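Local atomic coordinates of nicastrin (Dictyostelium purpureum, PDB entry 4R12), a protein that is probably an essential subunit of the gamma-secretase complex, with a large extracellular domain thought to help recruit substrates for intramembrane cleavage. Residues Ser363-Ser368 with Val431-Thr436; Ala252-Ser257 with Gly444-Thr449; Asp356-Val361 with Ile370-Thr375; Ala331-Asp334 with Lys339-Leu342; Ser237-Val242 with Asn326-Ala331. One frame throughout, in Å; residues are numbered along the deposited sequence.

Contact 1: residues Ser363-Ser368 with Val431-Thr436. With NAG (2-acetamido-2-deoxy-beta-D-glucopyranose), chain E.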
# COMPACT_ATOMS: atom_id res chain seq x y z
N SER A 363 -15.60 -19.58 16.98
CA SER A 363 -16.17 -20.89 17.29
C SER A 363 -17.69 -20.85 17.40
O SER A 363 -18.30 -21.89 17.67
CB SER A 363 -15.60 -21.45 18.62
OG SER A 363 -14.19 -21.54 18.58
N SER A 364 -18.28 -19.68 17.23
CA SER A 364 -19.68 -19.46 17.59
C SER A 364 -20.70 -20.04 16.60
O SER A 364 -21.89 -20.13 16.93
CB SER A 364 -19.95 -17.96 17.75
OG SER A 364 -19.79 -17.29 16.50
N TYR A 365 -20.25 -20.42 15.41
CA TYR A 365 -21.15 -20.96 14.39
C TYR A 365 -20.52 -22.14 13.66
O TYR A 365 -19.30 -22.18 13.45
CB TYR A 365 -21.58 -19.87 13.40
CG TYR A 365 -20.49 -19.21 12.57
CD1 TYR A 365 -19.55 -18.36 13.16
CD2 TYR A 365 -20.42 -19.40 11.20
CE1 TYR A 365 -18.56 -17.74 12.40
CE2 TYR A 365 -19.44 -18.78 10.42
CZ TYR A 365 -18.51 -17.95 11.02
OH TYR A 365 -17.54 -17.33 10.25
N GLU A 366 -21.37 -23.10 13.29
CA GLU A 366 -20.92 -24.38 12.76
C GLU A 366 -20.04 -24.23 11.53
O GLU A 366 -19.00 -24.88 11.44
CB GLU A 366 -22.12 -25.27 12.42
CG GLU A 366 -21.76 -26.54 11.67
CD GLU A 366 -22.96 -27.38 11.29
OE1 GLU A 366 -24.11 -26.87 11.34
OE2 GLU A 366 -22.77 -28.56 10.93
N ASN A 367 -20.46 -23.41 10.60
CA ASN A 367 -19.80 -23.32 9.31
C ASN A 367 -18.52 -22.45 9.28
O ASN A 367 -17.95 -22.29 8.26
CB ASN A 367 -20.79 -22.87 8.24
CG ASN A 367 -21.72 -23.97 7.79
OD1 ASN A 367 -21.49 -25.12 8.02
ND2 ASN A 367 -22.77 -23.61 7.12
N SER A 368 -18.07 -21.94 10.40
CA SER A 368 -16.83 -21.16 10.42
C SER A 368 -15.64 -21.93 9.85
O SER A 368 -15.42 -23.08 10.23
CB SER A 368 -16.52 -20.71 11.85
OG SER A 368 -15.31 -19.99 11.87
N VAL A 431 -14.88 -11.34 7.58
CA VAL A 431 -15.71 -10.15 7.79
C VAL A 431 -16.75 -10.39 8.89
O VAL A 431 -16.93 -9.54 9.78
CB VAL A 431 -16.42 -9.71 6.50
CG1 VAL A 431 -17.35 -8.52 6.77
CG2 VAL A 431 -15.39 -9.35 5.42
N TYR A 432 -17.40 -11.54 8.85
CA TYR A 432 -18.39 -11.86 9.88
C TYR A 432 -17.76 -11.91 11.27
O TYR A 432 -18.27 -11.31 12.23
CB TYR A 432 -19.08 -13.19 9.60
CG TYR A 432 -20.03 -13.55 10.73
CD1 TYR A 432 -21.23 -12.87 10.88
CD2 TYR A 432 -19.69 -14.52 11.68
CE1 TYR A 432 -22.11 -13.16 11.92
CE2 TYR A 432 -20.56 -14.81 12.73
CZ TYR A 432 -21.76 -14.12 12.85
OH TYR A 432 -22.64 -14.38 13.88
N ILE A 433 -16.65 -12.64 11.38
CA ILE A 433 -16.01 -12.79 12.68
C ILE A 433 -15.52 -11.44 13.20
O ILE A 433 -15.76 -11.11 14.36
CB ILE A 433 -14.86 -13.82 12.60
CG1 ILE A 433 -15.43 -15.21 12.31
CG2 ILE A 433 -14.05 -13.83 13.90
CD1 ILE A 433 -14.41 -16.22 11.81
N LEU A 434 -14.85 -10.65 12.36
CA LEU A 434 -14.33 -9.37 12.83
C LEU A 434 -15.45 -8.38 13.17
O LEU A 434 -15.34 -7.63 14.13
CB LEU A 434 -13.36 -8.75 11.81
CG LEU A 434 -12.02 -9.49 11.67
CD1 LEU A 434 -11.19 -8.90 10.53
CD2 LEU A 434 -11.20 -9.48 13.00
N SER A 435 -16.52 -8.38 12.37
CA SER A 435 -17.66 -7.50 12.64
C SER A 435 -18.30 -7.81 13.99
O SER A 435 -18.56 -6.93 14.79
CB SER A 435 -18.72 -7.62 11.54
OG SER A 435 -18.17 -7.32 10.27
N THR A 436 -18.53 -9.10 14.23
CA THR A 436 -19.15 -9.56 15.47
C THR A 436 -18.23 -9.28 16.67
O THR A 436 -18.68 -8.86 17.74
CB THR A 436 -19.48 -11.06 15.36
OG1 THR A 436 -20.38 -11.27 14.27
CG2 THR A 436 -20.12 -11.58 16.67
C1 NAG E . -23.56 -24.58 6.54
C2 NAG E . -25.07 -24.40 6.53
C3 NAG E . -25.82 -25.35 5.62
C4 NAG E . -25.10 -25.58 4.33
C5 NAG E . -23.71 -26.08 4.67
C6 NAG E . -22.94 -26.48 3.43
C7 NAG E . -25.80 -23.79 8.70
C8 NAG E . -26.10 -24.30 10.08
N2 NAG E . -25.57 -24.71 7.83
O3 NAG E . -27.11 -24.85 5.36
O4 NAG E . -25.80 -26.54 3.55
O5 NAG E . -23.07 -24.98 5.28
O6 NAG E . -23.17 -25.49 2.44
O7 NAG E . -25.76 -22.62 8.43
O HOH W 1 -21.87 -15.68 16.20
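Two tyrosines make the aromatic centre of this contact, with the CD2-CE2 edge of Tyr432 directed toward the face of the Tyr365 ring. Their centroids are 4.9 Å apart and the planes stand at 79°, a T-shaped stack whose closest atoms are Tyr365 CE1 and Tyr432 CD2 at 3.5 Å. Ser368 CB lies over the ring face of Tyr365 opposite Tyr432.

Apolar packing adds Ile433, which meets the Tyr365 ring at its edge, CG1 lying 4.0 Å from Tyr365 CE1. The same side chain makes van der Waals contacts with two hydroxyls: CG1 comes within 3.6 Å of Tyr365 OH, and CD1 reaches to 3.9 Å from Ser368 OG.

Polar links go through solvent or outward. Water 1 donates to Ser364 OG (2.6 Å) and lies 2.8 Å from Tyr432 OH, while Tyr365 OH is hydrogen-bonded to Asp429 and Ser368 OG to the carbonyl of Ala362. Asn367, within the type I turn Tyr365-Ser368, is linked through ND2 to C1 of an N-acetylglucosamine.

The loop joins helix 352-362 to strand 370-374 and rests on helix 427-441, where Ile433 also packs on Val361, Ile370 and Phe372.

Contact 2: residues Ala252-Ser257 with Gly444-Thr449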
# COMPACT_ATOMS: atom_id res chain seq x y z
N ALA A 252 -22.43 -0.76 9.63
CA ALA A 252 -23.28 0.40 9.36
C ALA A 252 -24.76 0.07 9.51
O ALA A 252 -25.58 0.96 9.79
CB ALA A 252 -23.02 0.96 7.97
N ALA A 253 -25.11 -1.20 9.32
CA ALA A 253 -26.51 -1.61 9.34
C ALA A 253 -26.97 -2.12 10.70
O ALA A 253 -28.14 -2.44 10.86
CB ALA A 253 -26.76 -2.68 8.27
N VAL A 254 -26.08 -2.21 11.69
CA VAL A 254 -26.54 -2.69 13.00
C VAL A 254 -26.92 -1.55 13.93
O VAL A 254 -26.51 -0.41 13.73
CB VAL A 254 -25.49 -3.57 13.72
CG1 VAL A 254 -25.02 -4.69 12.82
CG2 VAL A 254 -24.33 -2.74 14.22
N ASP A 255 -27.69 -1.87 14.97
CA ASP A 255 -28.05 -0.90 16.00
C ASP A 255 -26.90 -0.76 16.99
O ASP A 255 -26.71 -1.61 17.87
CB ASP A 255 -29.35 -1.33 16.71
CG ASP A 255 -29.77 -0.38 17.82
OD1 ASP A 255 -29.10 0.65 18.04
OD2 ASP A 255 -30.81 -0.66 18.47
N ARG A 256 -26.16 0.34 16.88
CA ARG A 256 -24.98 0.55 17.70
C ARG A 256 -25.29 1.34 18.98
O ARG A 256 -24.38 1.79 19.67
CB ARG A 256 -23.90 1.29 16.88
CG ARG A 256 -23.52 0.59 15.58
CD ARG A 256 -22.47 1.40 14.79
NE ARG A 256 -22.96 2.73 14.44
CZ ARG A 256 -23.71 2.99 13.37
NH1 ARG A 256 -24.04 2.01 12.55
NH2 ARG A 256 -24.13 4.22 13.13
N SER A 257 -26.58 1.48 19.31
CA SER A 257 -26.95 2.27 20.49
C SER A 257 -26.47 1.61 21.79
O SER A 257 -26.34 2.27 22.81
CB SER A 257 -28.46 2.51 20.54
OG SER A 257 -29.19 1.29 20.59
N GLY A 444 -21.73 -4.26 22.41
CA GLY A 444 -22.99 -4.65 21.80
C GLY A 444 -23.25 -6.14 21.88
O GLY A 444 -22.38 -6.90 22.31
N ASN A 445 -24.44 -6.56 21.46
CA ASN A 445 -24.72 -7.98 21.29
C ASN A 445 -25.54 -8.23 20.03
O ASN A 445 -26.41 -9.10 19.99
CB ASN A 445 -25.45 -8.55 22.51
CG ASN A 445 -25.52 -10.07 22.50
OD1 ASN A 445 -24.54 -10.75 22.17
ND2 ASN A 445 -26.69 -10.61 22.82
N ASN A 446 -25.25 -7.46 18.99
CA ASN A 446 -26.01 -7.55 17.75
C ASN A 446 -25.77 -8.83 16.95
O ASN A 446 -24.68 -9.41 16.98
CB ASN A 446 -25.70 -6.34 16.87
CG ASN A 446 -26.23 -5.05 17.46
OD1 ASN A 446 -27.44 -4.83 17.51
ND2 ASN A 446 -25.33 -4.19 17.93
N ASN A 447 -26.80 -9.27 16.25
CA ASN A 447 -26.66 -10.29 15.24
C ASN A 447 -26.17 -9.64 13.96
O ASN A 447 -26.89 -8.84 13.38
CB ASN A 447 -27.98 -11.02 14.99
CG ASN A 447 -28.47 -11.75 16.22
OD1 ASN A 447 -29.65 -11.70 16.56
ND2 ASN A 447 -27.55 -12.42 16.90
N ILE A 448 -24.95 -9.96 13.53
CA ILE A 448 -24.38 -9.36 12.34
C ILE A 448 -24.81 -10.06 11.07
O ILE A 448 -24.71 -11.29 10.96
CB ILE A 448 -22.84 -9.38 12.37
CG1 ILE A 448 -22.29 -8.59 13.57
CG2 ILE A 448 -22.28 -8.90 11.03
CD1 ILE A 448 -22.61 -7.14 13.54
N THR A 449 -25.30 -9.30 10.10
CA THR A 449 -25.46 -9.80 8.74
C THR A 449 -24.40 -9.13 7.88
O THR A 449 -24.38 -7.90 7.79
CB THR A 449 -26.87 -9.50 8.17
OG1 THR A 449 -27.85 -10.16 8.98
CG2 THR A 449 -27.00 -9.98 6.73
O HOH W 2 -28.95 -4.56 14.77
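Asn446 reaches across to Asp255 with its amide, ND2 donating to the backbone O at 2.9 Å. The bond is bent, with an N-H...O angle of 141°, and the donor sits 46° above the carbonyl plane. Beside it Val254 CG1 meets Ile448 CD1 at 3.5 Å, the one tight apolar touch, while Val254 CB backs against the flat amide carbon of Asn446.

Water 2 closes a second link between the loops: it accepts from Asp255 N at 3.0 Å and donates to Asn446 OD1 at 3.1 Å. The two ends of the amide thus address the two backbone polar atoms of the same residue, one directly and one through solvent.

Further out, Asp439 accepts a second hydrogen bond from Asn446 ND2, which helps to fix the rotation of the amide. Asp255 is shaped by an Asx turn, OD1 accepting from Ser257 N (2.9 Å); Ser257 OG donates to the same oxygen (2.6 Å), from the same face. Arg256 makes a cation-pi interaction with Phe204, and Ile448 is backed by Tyr432, Ser435 and Thr436 of helix 427-441.

The loops that follow helices 234-252 and 427-441 are therefore joined by an asparagine amide that binds main chain, beside Val254-Ile448 packing. OD1 of Asp255 is taken up inside its own turn; the direct bond is between neutral groups, though the carboxylate of Asp439 on the same ND2 probably polarises the amide.

Contact 3: residues Asp356-Val361 with Ile370-Thr375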
# COMPACT_ATOMS: atom_id res chain seq x y z
N ASP A 356 -9.62 -13.85 23.88
CA ASP A 356 -10.64 -14.84 24.24
C ASP A 356 -11.94 -14.59 23.46
O ASP A 356 -12.59 -15.52 23.01
CB ASP A 356 -10.92 -14.83 25.75
CG ASP A 356 -9.84 -15.56 26.57
OD1 ASP A 356 -8.86 -16.07 25.98
OD2 ASP A 356 -9.98 -15.61 27.80
N ILE A 357 -12.30 -13.32 23.29
CA ILE A 357 -13.53 -12.98 22.55
C ILE A 357 -13.39 -13.34 21.07
O ILE A 357 -14.34 -13.86 20.46
CB ILE A 357 -13.88 -11.49 22.72
CG1 ILE A 357 -14.16 -11.19 24.20
CG2 ILE A 357 -15.08 -11.11 21.88
CD1 ILE A 357 -13.94 -9.76 24.59
N LEU A 358 -12.22 -13.08 20.50
CA LEU A 358 -11.96 -13.48 19.12
C LEU A 358 -12.13 -14.98 18.92
O LEU A 358 -12.79 -15.40 17.96
CB LEU A 358 -10.55 -13.07 18.67
CG LEU A 358 -10.37 -11.72 18.00
CD1 LEU A 358 -8.90 -11.47 17.73
CD2 LEU A 358 -11.15 -11.67 16.68
N ASP A 359 -11.54 -15.78 19.81
CA ASP A 359 -11.68 -17.24 19.81
C ASP A 359 -13.14 -17.68 19.88
O ASP A 359 -13.57 -18.57 19.14
CB ASP A 359 -10.95 -17.87 21.02
CG ASP A 359 -9.43 -17.73 20.94
OD1 ASP A 359 -8.89 -17.50 19.83
OD2 ASP A 359 -8.78 -17.86 22.00
N GLN A 360 -13.89 -17.06 20.78
CA GLN A 360 -15.30 -17.35 20.96
C GLN A 360 -16.10 -17.09 19.69
O GLN A 360 -16.88 -17.93 19.26
CB GLN A 360 -15.88 -16.54 22.11
CG GLN A 360 -15.37 -16.95 23.50
CD GLN A 360 -15.71 -15.92 24.56
OE1 GLN A 360 -16.68 -15.17 24.43
NE2 GLN A 360 -14.90 -15.88 25.62
N VAL A 361 -15.91 -15.91 19.10
CA VAL A 361 -16.66 -15.57 17.90
C VAL A 361 -16.34 -16.56 16.78
O VAL A 361 -17.24 -17.04 16.10
CB VAL A 361 -16.37 -14.14 17.44
CG1 VAL A 361 -17.11 -13.85 16.13
CG2 VAL A 361 -16.81 -13.16 18.50
N ILE A 370 -12.60 -20.48 9.93
CA ILE A 370 -11.51 -19.73 10.52
C ILE A 370 -11.28 -20.13 11.97
O ILE A 370 -12.23 -20.28 12.74
CB ILE A 370 -11.77 -18.21 10.44
CG1 ILE A 370 -11.87 -17.75 8.98
CG2 ILE A 370 -10.70 -17.42 11.20
CD1 ILE A 370 -10.57 -17.92 8.20
N THR A 371 -10.02 -20.32 12.34
CA THR A 371 -9.66 -20.54 13.73
C THR A 371 -8.46 -19.65 14.06
O THR A 371 -7.68 -19.28 13.16
CB THR A 371 -9.33 -22.03 14.00
OG1 THR A 371 -9.19 -22.25 15.41
CG2 THR A 371 -8.04 -22.45 13.30
N PHE A 372 -8.31 -19.29 15.33
CA PHE A 372 -7.19 -18.44 15.75
C PHE A 372 -6.17 -19.22 16.56
O PHE A 372 -6.51 -20.05 17.41
CB PHE A 372 -7.70 -17.24 16.55
CG PHE A 372 -8.49 -16.25 15.74
CD1 PHE A 372 -7.85 -15.40 14.85
CD2 PHE A 372 -9.86 -16.17 15.88
CE1 PHE A 372 -8.57 -14.48 14.08
CE2 PHE A 372 -10.59 -15.25 15.13
CZ PHE A 372 -9.95 -14.40 14.23
N LYS A 373 -4.90 -18.95 16.29
CA LYS A 373 -3.79 -19.55 17.02
C LYS A 373 -2.86 -18.49 17.57
O LYS A 373 -2.72 -17.41 17.00
CB LYS A 373 -3.01 -20.51 16.12
CG LYS A 373 -3.71 -21.84 15.93
CD LYS A 373 -3.06 -22.67 14.84
CE LYS A 373 -3.96 -23.84 14.47
NZ LYS A 373 -3.37 -24.69 13.40
N PRO A 374 -2.21 -18.80 18.70
CA PRO A 374 -1.18 -17.88 19.17
C PRO A 374 0.09 -17.99 18.34
O PRO A 374 0.34 -19.03 17.72
CB PRO A 374 -0.93 -18.34 20.62
CG PRO A 374 -1.32 -19.78 20.62
CD PRO A 374 -2.47 -19.89 19.65
N THR A 375 0.88 -16.92 18.31
CA THR A 375 2.20 -16.99 17.73
C THR A 375 3.19 -17.64 18.71
O THR A 375 2.93 -17.70 19.92
CB THR A 375 2.70 -15.60 17.31
OG1 THR A 375 3.96 -15.73 16.64
CG2 THR A 375 2.86 -14.67 18.52
O HOH W 3 -6.04 -18.05 19.71
O HOH W 4 -10.03 -19.58 17.45
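Phe372 extends from its strand to the helix and lays one face of its ring beneath Leu358 CB. With CG anti to its carbonyl carbon (chi1 -68°), the ring is carried toward the helix, where it crosses the Leu358 side chain at about a right angle. Leu358 CD2 lies 3.9 Å from Phe372 CZ, and CE2 of the ring comes to 3.6 Å from Leu358 O, so backbone as well as side chain of the leucine is met. Leu358 chi1, at -92°, is turned well off the usual staggered value. This is the close-packed half: Leu358 is buried, and Leu344 and Phe437 add to the apolar cluster around it.

Helix 352-362 and strand 370-374 are the last two elements of a beta-alpha-beta unit that starts with strand 339-347. The two strands run parallel as neighbours in the sheet, Thr371 and Lys373 exchanging backbone hydrogen bonds with residues of the earlier strand, and the Leu358-Phe372 packing is part of the interface between the crossover helix and the sheet.

On the side of Asp359 the contact is looser and wet. The carboxylate touches protein at Phe372 CB, 3.5 Å from OD1, and otherwise meets the strand through two waters. Water 3 donates to Asp359 OD1 at 2.9 Å and, weakly, to Phe372 O; water 4 accepts from Phe372 N at 2.7 Å and gives Asp359 OD1 a weak bond.

Contact 4: residues Ala331-Asp334 with Lys339-Leu342; sequences AQLD and KYSL
Tyr340 has its CG anti to the carbonyl carbon (chi1 -64°), whereas Leu333 carries CG on the far side from its backbone N (chi1 -179°), and these torsions, with the chi2 of Leu333, bring CD1 of the leucine over the phenol ring. Leu333 CD1 stands 4.3 Å from the ring centroid of Tyr340, 18° off the normal, a CH-pi contact displaced toward the rim. Leu333 CB adds a touch on CE1, and the pair occupies a non-hydrogen-bonded site of the antiparallel hairpin.

Gln332 and Ser341 form the neighbouring hydrogen-bonded pair. Its two bonds are unequal: Ser341 N to Gln332 O is short at 2.6 Å, Gln332 N to Ser341 O long at 3.3 Å. Gln332 O is gripped further by a CA-H...O contact from Tyr340 CA (3.2 Å) and by water 5, which also lies 2.6 Å from Ser341 OG. Beyond, Asp334 N donates to Lys339 O at 2.7 Å.

Just before the first strand, Ala331 CB packs against the second, 3.5 Å from Tyr340 CB and 3.7 Å from Leu342 CD2.

Charged ends on the face of Asp334 and Lys339 find partners outside the hairpin: Asp334 makes a salt bridge with Lys373, and Lys339 NZ donates to Ser368 O. Strand 339-347 bonds along its length to parallel strand 370-374, where Tyr340 and Leu342 pair with Thr371, and it also pairs antiparallel with strand 397-401, so the short strand 332-334 is attached to the large-lobe sheet through its hairpin partner.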
# COMPACT_ATOMS: atom_id res chain seq x y z
N ALA A 331 -4.80 -17.30 5.17
CA ALA A 331 -4.91 -18.16 6.34
C ALA A 331 -4.52 -19.59 5.94
O ALA A 331 -4.82 -20.04 4.83
CB ALA A 331 -6.31 -18.10 6.91
N GLN A 332 -3.81 -20.27 6.84
CA GLN A 332 -3.23 -21.60 6.61
C GLN A 332 -4.17 -22.73 6.98
O GLN A 332 -4.69 -22.77 8.10
CB GLN A 332 -1.95 -21.76 7.44
CG GLN A 332 -0.88 -20.76 7.11
CD GLN A 332 -0.36 -20.94 5.71
OE1 GLN A 332 0.53 -21.76 5.45
NE2 GLN A 332 -0.92 -20.17 4.78
N LEU A 333 -4.36 -23.68 6.08
CA LEU A 333 -5.21 -24.83 6.36
C LEU A 333 -4.63 -25.71 7.47
O LEU A 333 -3.48 -26.13 7.42
CB LEU A 333 -5.40 -25.66 5.09
CG LEU A 333 -6.28 -26.89 5.23
CD1 LEU A 333 -7.66 -26.53 5.76
CD2 LEU A 333 -6.38 -27.57 3.87
N ASP A 334 -5.44 -25.96 8.50
CA ASP A 334 -5.06 -26.91 9.56
C ASP A 334 -5.77 -28.22 9.26
O ASP A 334 -7.01 -28.28 9.28
CB ASP A 334 -5.45 -26.36 10.94
CG ASP A 334 -4.99 -27.26 12.11
OD1 ASP A 334 -4.86 -28.49 11.94
OD2 ASP A 334 -4.78 -26.72 13.21
N LYS A 339 -9.92 -26.28 9.32
CA LYS A 339 -10.12 -24.84 9.35
C LYS A 339 -8.82 -24.12 9.00
O LYS A 339 -7.73 -24.69 9.12
CB LYS A 339 -10.62 -24.38 10.73
CG LYS A 339 -11.99 -24.93 11.16
CD LYS A 339 -12.59 -24.11 12.31
CE LYS A 339 -13.79 -24.80 12.97
NZ LYS A 339 -15.05 -24.72 12.17
N TYR A 340 -8.95 -22.87 8.55
CA TYR A 340 -7.80 -22.04 8.19
C TYR A 340 -7.37 -21.21 9.39
O TYR A 340 -8.23 -20.61 10.06
CB TYR A 340 -8.14 -21.13 7.01
CG TYR A 340 -8.46 -21.88 5.74
CD1 TYR A 340 -7.44 -22.33 4.90
CD2 TYR A 340 -9.77 -22.14 5.38
CE1 TYR A 340 -7.72 -23.01 3.74
CE2 TYR A 340 -10.07 -22.82 4.20
CZ TYR A 340 -9.04 -23.26 3.39
OH TYR A 340 -9.33 -23.94 2.23
N SER A 341 -6.07 -21.14 9.66
CA SER A 341 -5.58 -20.44 10.85
C SER A 341 -5.17 -19.01 10.59
O SER A 341 -4.42 -18.73 9.65
CB SER A 341 -4.36 -21.17 11.43
OG SER A 341 -4.65 -22.53 11.67
N LEU A 342 -5.66 -18.10 11.43
CA LEU A 342 -5.08 -16.77 11.55
C LEU A 342 -4.37 -16.71 12.88
O LEU A 342 -4.76 -17.39 13.82
CB LEU A 342 -6.14 -15.67 11.44
CG LEU A 342 -6.78 -15.49 10.06
CD1 LEU A 342 -7.92 -14.44 10.12
CD2 LEU A 342 -5.73 -15.10 8.99
O HOH W 5 -2.72 -23.82 10.41

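Contact 5: residues Ser237-Val242 with Asn326-Ala331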
# COMPACT_ATOMS: atom_id res chain seq x y z
N SER A 237 -1.64 -6.01 1.78
CA SER A 237 -2.54 -4.99 2.31
C SER A 237 -4.01 -5.11 1.88
O SER A 237 -4.91 -4.98 2.69
CB SER A 237 -2.06 -3.59 1.90
OG SER A 237 -0.74 -3.32 2.34
N SER A 238 -4.25 -5.29 0.58
CA SER A 238 -5.56 -4.96 0.05
C SER A 238 -6.64 -5.98 0.41
O SER A 238 -7.83 -5.62 0.48
CB SER A 238 -5.47 -4.75 -1.48
OG SER A 238 -5.10 -5.94 -2.15
N PHE A 239 -6.27 -7.23 0.68
CA PHE A 239 -7.28 -8.17 1.21
C PHE A 239 -7.84 -7.60 2.53
O PHE A 239 -9.07 -7.51 2.69
CB PHE A 239 -6.70 -9.58 1.40
CG PHE A 239 -7.71 -10.63 1.83
CD1 PHE A 239 -8.15 -10.71 3.15
CD2 PHE A 239 -8.15 -11.59 0.93
CE1 PHE A 239 -9.05 -11.70 3.55
CE2 PHE A 239 -9.04 -12.58 1.33
CZ PHE A 239 -9.49 -12.64 2.63
N ALA A 240 -6.95 -7.22 3.45
CA ALA A 240 -7.37 -6.59 4.70
C ALA A 240 -8.13 -5.27 4.49
O ALA A 240 -9.11 -4.99 5.18
CB ALA A 240 -6.15 -6.35 5.63
N THR A 241 -7.70 -4.47 3.52
CA THR A 241 -8.43 -3.24 3.22
C THR A 241 -9.89 -3.52 2.83
O THR A 241 -10.81 -2.88 3.33
CB THR A 241 -7.74 -2.44 2.11
OG1 THR A 241 -6.39 -2.16 2.51
CG2 THR A 241 -8.49 -1.13 1.85
N VAL A 242 -10.09 -4.50 1.95
CA VAL A 242 -11.44 -4.92 1.57
C VAL A 242 -12.21 -5.43 2.78
O VAL A 242 -13.41 -5.11 2.98
CB VAL A 242 -11.38 -6.04 0.51
CG1 VAL A 242 -12.76 -6.65 0.28
CG2 VAL A 242 -10.83 -5.48 -0.80
N ASN A 326 -3.07 -7.36 9.52
CA ASN A 326 -1.80 -7.27 8.83
C ASN A 326 -1.42 -8.57 8.15
O ASN A 326 -0.76 -9.44 8.75
CB ASN A 326 -0.70 -6.83 9.80
CG ASN A 326 0.50 -6.25 9.07
OD1 ASN A 326 1.10 -6.92 8.23
ND2 ASN A 326 0.83 -4.99 9.36
N GLN A 327 -1.85 -8.67 6.88
CA GLN A 327 -1.80 -9.87 6.03
C GLN A 327 -2.71 -10.98 6.55
O GLN A 327 -2.30 -11.83 7.36
CB GLN A 327 -0.35 -10.37 5.87
CG GLN A 327 0.61 -9.29 5.38
CD GLN A 327 1.89 -9.87 4.78
OE1 GLN A 327 1.99 -10.08 3.57
NE2 GLN A 327 2.87 -10.15 5.64
N ILE A 328 -3.96 -10.99 6.08
CA ILE A 328 -4.96 -11.94 6.60
C ILE A 328 -5.67 -12.73 5.51
O ILE A 328 -6.67 -13.42 5.77
CB ILE A 328 -6.01 -11.22 7.48
CG1 ILE A 328 -6.79 -10.17 6.68
CG2 ILE A 328 -5.34 -10.58 8.72
CD1 ILE A 328 -7.99 -9.59 7.46
N GLY A 329 -5.12 -12.68 4.29
CA GLY A 329 -5.76 -13.27 3.12
C GLY A 329 -5.21 -14.63 2.71
O GLY A 329 -5.68 -15.25 1.75
N ARG A 330 -4.20 -15.10 3.44
CA ARG A 330 -3.70 -16.44 3.20
C ARG A 330 -3.68 -17.27 4.45
O ARG A 330 -2.67 -17.90 4.76
CB ARG A 330 -2.29 -16.41 2.63
CG ARG A 330 -2.25 -16.23 1.15
CD ARG A 330 -0.82 -16.27 0.64
NE ARG A 330 -0.31 -17.62 0.47
CZ ARG A 330 -0.49 -18.38 -0.61
NH1 ARG A 330 -1.20 -17.93 -1.63
NH2 ARG A 330 0.06 -19.59 -0.66
N ALA A 331 -4.80 -17.30 5.17
CA ALA A 331 -4.91 -18.16 6.34
C ALA A 331 -4.52 -19.59 5.94
O ALA A 331 -4.82 -20.04 4.83
CB ALA A 331 -6.31 -18.10 6.91
O HOH W 6 -4.19 -8.57 3.98
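Helix 234-252 passes close to the irregular chain of Asn326-Ala331, with the CA atoms of Phe239 and Gly329 5.7 Å apart. Gly329 has no side chain, and its CA comes down directly on the Phe239 ring: it is 3.4 Å from the centroid and 8° off the normal, a CH-pi contact centred on the face. A chi1 of -175° sends the phenylalanine ring toward the loop, and a chi2 of -78° turns its face to Gly329. Ile328 packs next to it. Its CG1, placed between N and carbonyl carbon, lies 3.8 Å from Phe239 CD1 and 4.0 Å from Ala240 CB.

Polar groups meet through water 6, which accepts from Ala240 N at 3.1 Å and from Ile328 N at 3.2 Å, bridging helix and loop inside a buried contact. The loop is positioned by further bonds: Gly329 N donates to Asp235 OD1, Arg330 N to Asp402, and Gln327 OE1 accepts from Asn409. Leu427 and Ile430 of helix 427-441 and Tyr459 of helix 452-463 close around Phe239.

The contact thus joins the loop after strand 319-325 to the start of helix 234-252 by apolar and CH-pi packing, with one water accepting from an N-H of each segment; the tight approach over the ring depends on the bare backbone of the glycine.

Contacts 1, 3 and 4 form one continuous patch of the large lobe. The centres of contacts 1 and 3 are about 10 Å apart, joined by Ile433, whose CD1 lies 3.6 Å from Ile370 CB. Contact 4 meets contact 3 through the salt bridge from Lys373 NZ to Asp334 OD2 (2.5 Å), and meets contact 1 where Lys339 NZ is hydrogen-bonded to Ser368 O (2.6 Å). Contact 2 touches contact 1 alone, Tyr432 CE1 being 3.3 Å from Ile448 O. Contact 5, deeper in the chain, shares Ala331 with contact 4; its centre is about 24 Å from that of contact 2. The N-acetylglucosamine on Asn367 marks the outer surface beside contact 1.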